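PDB 1LR0: Tol-Pal system protein TolA from Pseudomonas aeruginosa, which probably helps the Tol-Pal system maintain outer membrane integrity and invaginate the outer membrane during cell division, the chain here being TolA's C-terminal periplasmic domain. Local coordinates for residues V54-E59 / T67-S72; S29-I34 / R112-K117. One frame throughout, in Å; residues are numbered along the deposited sequence.

Contact 1. Residues V54-E59 / T67-S72; sequences VEVLIE and TNASVS
The beta hairpin of this periplasmic domain brings Leu57 and Ser70 together as an antiparallel hydrogen-bonded pair: Leu57 N donates to Ser70 O at 2.7 Å, and Ser70 N returns a bond to Leu57 O. Leu57 O also accepts from a water at 2.8 Å. The same water donates to Glu59 OE2 and accepts from Ser70 OG, so it links a backbone carbonyl, a carboxylate and a hydroxyl on the face that carries these three residues. At the next hydrogen-bonded pair, Glu59 and Asn68 lie side by side and point the same way, with Asn68 CB 3.8 Å from Glu59 CD and the carboxylate and amide planes 60° apart. Here the hairpin departs from regular pairing. Thr67 and Asn68 both face Glu59, a classic beta bulge, and the evidence is the sharing of one acceptor: Glu59 O takes Thr67 N at 2.8 Å and, weakly, Asn68 N at 3.4 Å. Thr67 OG1 adds a third, weak bond to that oxygen, its chi1 of 51° setting OG1 between the backbone N and the carbonyl carbon. Across the other face, Val56 CG1 meets Ala69 CB at 4.1 Å, and Val54 CG2 approaches Val71 CG1; Phe116 of strand 111-116 touches both Val54 and Val56 there, while Arg89 of helix 78-91 touches Ala69. At the far end, where the chain turns a corner, Ser72 N donates to Glu55 O at 2.7 Å.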
loop_
_atom_site.group_PDB
_atom_site.type_symbol
_atom_site.label_atom_id
_atom_site.label_comp_id
_atom_site.label_asym_id
_atom_site.label_seq_id
_atom_site.Cartn_x
_atom_site.Cartn_y
_atom_site.Cartn_z
ATOM N N VAL A 54 -11.359 1.757 6.146
ATOM C CA VAL A 54 -11.811 1.478 4.799
ATOM C C VAL A 54 -10.709 0.774 4.023
ATOM O O VAL A 54 -9.531 1.173 4.119
ATOM C CB VAL A 54 -12.249 2.741 4.044
ATOM C CG1 VAL A 54 -11.063 3.771 3.899
ATOM C CG2 VAL A 54 -12.770 2.409 2.654
ATOM N N GLU A 55 -11.044 -0.317 3.337
ATOM C CA GLU A 55 -10.083 -0.950 2.431
ATOM C C GLU A 55 -10.311 -0.421 0.999
ATOM O O GLU A 55 -11.397 -0.493 0.454
ATOM C CB GLU A 55 -10.106 -2.507 2.367
ATOM C CG GLU A 55 -8.898 -3.142 1.699
ATOM C CD GLU A 55 -9.087 -4.671 1.806
ATOM O OE1 GLU A 55 -10.263 -4.921 1.644
ATOM O OE2 GLU A 55 -8.206 -5.503 2.070
ATOM N N VAL A 56 -9.233 0.005 0.381
ATOM C CA VAL A 56 -9.252 0.540 -0.948
ATOM C C VAL A 56 -8.370 -0.256 -1.850
ATOM O O VAL A 56 -7.230 -0.515 -1.493
ATOM C CB VAL A 56 -8.659 2.015 -0.914
ATOM C CG1 VAL A 56 -8.521 2.524 -2.302
ATOM C CG2 VAL A 56 -9.576 2.913 -0.064
ATOM N N LEU A 57 -8.876 -0.585 -3.035
ATOM C CA LEU A 57 -8.063 -1.233 -4.083
ATOM C C LEU A 57 -7.530 -0.169 -4.951
ATOM O O LEU A 57 -8.243 0.621 -5.500
ATOM C CB LEU A 57 -8.981 -2.167 -4.856
ATOM C CG LEU A 57 -8.278 -2.731 -6.067
ATOM C CD1 LEU A 57 -7.330 -3.812 -5.652
ATOM C CD2 LEU A 57 -9.389 -3.255 -6.980
ATOM N N ILE A 58 -6.218 -0.133 -4.887
ATOM C CA ILE A 58 -5.361 0.733 -5.602
ATOM C C ILE A 58 -4.772 0.013 -6.828
ATOM O O ILE A 58 -4.124 -1.043 -6.698
ATOM C CB ILE A 58 -4.258 1.202 -4.750
ATOM C CG1 ILE A 58 -4.724 1.795 -3.411
ATOM C CG2 ILE A 58 -3.503 2.249 -5.480
ATOM C CD1 ILE A 58 -3.581 2.365 -2.606
ATOM N N GLU A 59 -4.945 0.646 -7.977
ATOM C CA GLU A 59 -4.408 0.133 -9.274
ATOM C C GLU A 59 -3.315 1.053 -9.783
ATOM O O GLU A 59 -3.549 2.258 -9.888
ATOM C CB GLU A 59 -5.555 0.049 -10.315
ATOM C CG GLU A 59 -6.615 -0.936 -9.872
ATOM C CD GLU A 59 -7.761 -1.170 -10.841
ATOM O OE1 GLU A 59 -7.556 -1.191 -12.103
ATOM O OE2 GLU A 59 -8.888 -1.339 -10.293
ATOM N N THR A 67 -3.838 4.437 -11.561
ATOM C CA THR A 67 -4.910 4.535 -12.537
ATOM C C THR A 67 -6.269 4.301 -12.020
ATOM O O THR A 67 -7.206 4.546 -12.721
ATOM C CB THR A 67 -4.676 3.483 -13.639
ATOM O OG1 THR A 67 -4.465 2.188 -13.012
ATOM C CG2 THR A 67 -3.362 3.800 -14.274
ATOM N N ASN A 68 -6.441 3.831 -10.778
ATOM C CA ASN A 68 -7.785 3.701 -10.308
ATOM C C ASN A 68 -7.685 3.450 -8.781
ATOM O O ASN A 68 -6.612 3.122 -8.285
ATOM C CB ASN A 68 -8.456 2.546 -11.011
ATOM C CG ASN A 68 -9.928 2.581 -10.901
ATOM O OD1 ASN A 68 -10.511 3.512 -10.389
ATOM N ND2 ASN A 68 -10.549 1.549 -11.394
ATOM N N ALA A 69 -8.779 3.704 -8.101
ATOM C CA ALA A 69 -8.916 3.425 -6.663
ATOM C C ALA A 69 -10.395 3.243 -6.448
ATOM O O ALA A 69 -11.248 3.982 -7.036
ATOM C CB ALA A 69 -8.397 4.568 -5.893
ATOM N N SER A 70 -10.729 2.215 -5.707
ATOM C CA SER A 70 -12.082 1.964 -5.378
ATOM C C SER A 70 -12.182 1.286 -3.992
ATOM O O SER A 70 -11.262 0.658 -3.535
ATOM C CB SER A 70 -12.710 1.024 -6.399
ATOM O OG SER A 70 -11.894 -0.134 -6.486
ATOM N N VAL A 71 -13.347 1.371 -3.409
ATOM C CA VAL A 71 -13.612 0.761 -2.105
ATOM C C VAL A 71 -13.701 -0.739 -2.270
ATOM O O VAL A 71 -14.579 -1.261 -2.950
ATOM C CB VAL A 71 -14.864 1.276 -1.622
ATOM C CG1 VAL A 71 -15.213 0.537 -0.349
ATOM C CG2 VAL A 71 -14.710 2.808 -1.301
ATOM N N SER A 72 -12.835 -1.449 -1.574
ATOM C CA SER A 72 -12.948 -2.920 -1.521
ATOM C C SER A 72 -13.744 -3.378 -0.281
ATOM O O SER A 72 -14.365 -4.439 -0.311
ATOM C CB SER A 72 -11.555 -3.597 -1.549
ATOM O OG SER A 72 -10.723 -3.053 -0.539
HETATM O O HOH W 1 -9.451 0.321 -8.037
#

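Contact 2. Residues S29-I34 / R112-K117; sequences SLDDLI and RRIIFK
Asp31 OD1 accepts Arg112 NE at 2.8 Å and is also hydrogen-bonded by Tyr109 OH, so that oxygen has two partners, which probably helps fix the rotation of the carboxylate. The other carboxylate oxygen, Asp31 OD2, takes Arg112 NH2 at 2.7 Å, with an N-H...O angle of 165°, through its syn lone pair and close to the guanidinium plane. The bond to NE is more bent, and OD1 is tilted 30° from the guanidinium plane. Together they form a side-on, two-nitrogen salt bridge with one oxygen for each nitrogen. The two side chains cross at about a right angle.

Apolar packing continues beside the ion pair. Ile114 CD1 comes within 3.8 Å of Asp31 OD1, covering part of the acid with a methyl group. One helical turn on from Asp31, Ile34 presents its CG2 branch to Ile114 CG1 at 4.3 Å and to Phe116 CZ at 4.2 Å, the latter at the ring edge and near its plane. Ile114 CG2 lies over one face of that same ring, offset toward its rim. Val35 and Val38 of the helix also touch Phe116. Helix 4-41 thus packs on strand 111-116, with the short segments inclined at 59°: a helix packed on one face of a three-stranded antiparallel sheet, the arrangement of the TolA/TonB C-terminal domain fold.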
loop_
_atom_site.group_PDB
_atom_site.type_symbol
_atom_site.label_atom_id
_atom_site.label_comp_id
_atom_site.label_asym_id
_atom_site.label_seq_id
_atom_site.Cartn_x
_atom_site.Cartn_y
_atom_site.Cartn_z
ATOM N N SER A 29 7.946 -0.886 3.919
ATOM C CA SER A 29 8.395 0.385 3.590
ATOM C C SER A 29 7.510 1.005 2.459
ATOM O O SER A 29 7.118 2.184 2.505
ATOM C CB SER A 29 9.824 0.292 3.150
ATOM O OG SER A 29 10.219 1.574 2.651
ATOM N N LEU A 30 7.163 0.222 1.463
ATOM C CA LEU A 30 6.296 0.752 0.413
ATOM C C LEU A 30 4.824 1.019 0.867
ATOM O O LEU A 30 4.212 1.973 0.399
ATOM C CB LEU A 30 6.335 -0.174 -0.797
ATOM C CG LEU A 30 7.635 -0.018 -1.588
ATOM C CD1 LEU A 30 7.832 -1.246 -2.488
ATOM C CD2 LEU A 30 7.697 1.353 -2.391
ATOM N N ASP A 31 4.272 0.187 1.735
ATOM C CA ASP A 31 2.931 0.356 2.248
ATOM C C ASP A 31 2.920 1.598 3.137
ATOM O O ASP A 31 1.940 2.349 3.100
ATOM C CB ASP A 31 2.367 -0.862 3.003
ATOM C CG ASP A 31 2.023 -2.029 2.056
ATOM O OD1 ASP A 31 2.092 -1.849 0.787
ATOM O OD2 ASP A 31 1.675 -3.142 2.496
ATOM N N ASP A 32 4.005 1.811 3.869
ATOM C CA ASP A 32 4.161 3.017 4.666
ATOM C C ASP A 32 4.150 4.265 3.761
ATOM O O ASP A 32 3.465 5.256 4.093
ATOM C CB ASP A 32 5.433 3.050 5.462
ATOM C CG ASP A 32 5.425 2.166 6.664
ATOM O OD1 ASP A 32 4.325 1.766 7.109
ATOM O OD2 ASP A 32 6.565 1.879 7.228
ATOM N N LEU A 33 4.907 4.203 2.670
ATOM C CA LEU A 33 4.925 5.293 1.709
ATOM C C LEU A 33 3.503 5.548 1.191
ATOM O O LEU A 33 3.041 6.659 1.186
ATOM C CB LEU A 33 5.973 5.059 0.625
ATOM C CG LEU A 33 6.060 6.079 -0.523
ATOM C CD1 LEU A 33 6.629 7.298 0.053
ATOM C CD2 LEU A 33 6.909 5.561 -1.625
ATOM N N ILE A 34 2.775 4.519 0.811
ATOM C CA ILE A 34 1.440 4.748 0.293
ATOM C C ILE A 34 0.602 5.452 1.343
ATOM O O ILE A 34 -0.050 6.478 1.112
ATOM C CB ILE A 34 0.817 3.432 -0.081
ATOM C CG1 ILE A 34 1.494 2.840 -1.317
ATOM C CG2 ILE A 34 -0.666 3.575 -0.314
ATOM C CD1 ILE A 34 1.019 1.421 -1.602
ATOM N N ARG A 112 -3.395 -3.437 -5.429
ATOM C CA ARG A 112 -3.030 -3.649 -4.014
ATOM C C ARG A 112 -4.154 -3.121 -3.109
ATOM O O ARG A 112 -4.611 -1.984 -3.345
ATOM C CB ARG A 112 -1.741 -2.964 -3.578
ATOM C CG ARG A 112 -1.167 -3.614 -2.257
ATOM C CD ARG A 112 0.264 -3.440 -1.947
ATOM N NE ARG A 112 0.680 -3.883 -0.608
ATOM C CZ ARG A 112 0.991 -5.128 -0.273
ATOM N NH1 ARG A 112 0.996 -6.083 -1.184
ATOM N NH2 ARG A 112 1.362 -5.389 0.981
ATOM N N ARG A 113 -4.597 -3.885 -2.102
ATOM C CA ARG A 113 -5.621 -3.403 -1.187
ATOM C C ARG A 113 -4.974 -2.896 0.054
ATOM O O ARG A 113 -4.278 -3.665 0.748
ATOM C CB ARG A 113 -6.571 -4.550 -0.847
ATOM C CG ARG A 113 -7.434 -5.002 -1.993
ATOM C CD ARG A 113 -8.279 -6.282 -1.670
ATOM N NE ARG A 113 -9.219 -6.484 -2.746
ATOM C CZ ARG A 113 -8.903 -6.914 -3.978
ATOM N NH1 ARG A 113 -7.654 -7.248 -4.302
ATOM N NH2 ARG A 113 -9.848 -7.037 -4.915
ATOM N N ILE A 114 -5.223 -1.635 0.379
ATOM C CA ILE A 114 -4.636 -1.018 1.601
ATOM C C ILE A 114 -5.786 -0.547 2.504
ATOM O O ILE A 114 -6.785 -0.046 2.028
ATOM C CB ILE A 114 -3.844 0.194 1.147
ATOM C CG1 ILE A 114 -2.658 -0.198 0.234
ATOM C CG2 ILE A 114 -3.302 0.946 2.303
ATOM C CD1 ILE A 114 -1.565 -0.927 0.989
ATOM N N ILE A 115 -5.646 -0.739 3.804
ATOM C CA ILE A 115 -6.620 -0.296 4.751
ATOM C C ILE A 115 -6.226 1.039 5.241
ATOM O O ILE A 115 -5.112 1.247 5.688
ATOM C CB ILE A 115 -6.664 -1.304 5.911
ATOM C CG1 ILE A 115 -7.290 -2.625 5.400
ATOM C CG2 ILE A 115 -7.524 -0.765 7.075
ATOM C CD1 ILE A 115 -7.197 -3.729 6.493
ATOM N N PHE A 116 -7.154 1.954 5.173
ATOM C CA PHE A 116 -6.969 3.286 5.727
ATOM C C PHE A 116 -7.846 3.577 6.910
ATOM O O PHE A 116 -9.030 3.206 6.883
ATOM C CB PHE A 116 -7.272 4.340 4.640
ATOM C CG PHE A 116 -6.316 4.236 3.458
ATOM C CD1 PHE A 116 -5.007 4.616 3.588
ATOM C CD2 PHE A 116 -6.725 3.753 2.231
ATOM C CE1 PHE A 116 -4.129 4.566 2.510
ATOM C CE2 PHE A 116 -5.810 3.670 1.194
ATOM C CZ PHE A 116 -4.534 4.108 1.342
ATOM N N LYS A 117 -7.335 4.293 7.912
ATOM C CA LYS A 117 -8.080 4.706 9.116
ATOM C C LYS A 117 -7.945 6.213 9.261
ATOM O O LYS A 117 -6.846 6.789 9.062
ATOM C CB LYS A 117 -7.501 4.040 10.385
ATOM C CG LYS A 117 -7.371 2.569 10.298
ATOM C CD LYS A 117 -6.746 1.948 11.565
ATOM C CE LYS A 117 -6.495 0.385 11.509
ATOM N NZ LYS A 117 -5.958 0.012 12.928
#

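Overall arrangement
Both contacts meet on one three-stranded antiparallel sheet ordered 66-73, 54-60, 111-116, their centres about 11 Å apart. Contact 1 pairs the central strand with one outer strand; contact 2 sets helix 4-41 against the other. The join is backbone to backbone: Phe116 N lies 2.7 Å from Val54 O, and Arg112 N lies 2.8 Å from Ile58 O, both probable hydrogen bonds. Ile34 also touches Ile58, so the helix reaches the central strand as well. Along the chain, the whole hairpin falls between the two segments of contact 2. Contact 2 is buried, its centre about 3 Å from that of the chain, whereas contact 1 is partly buried, its centre about 10 Å from that of the chain.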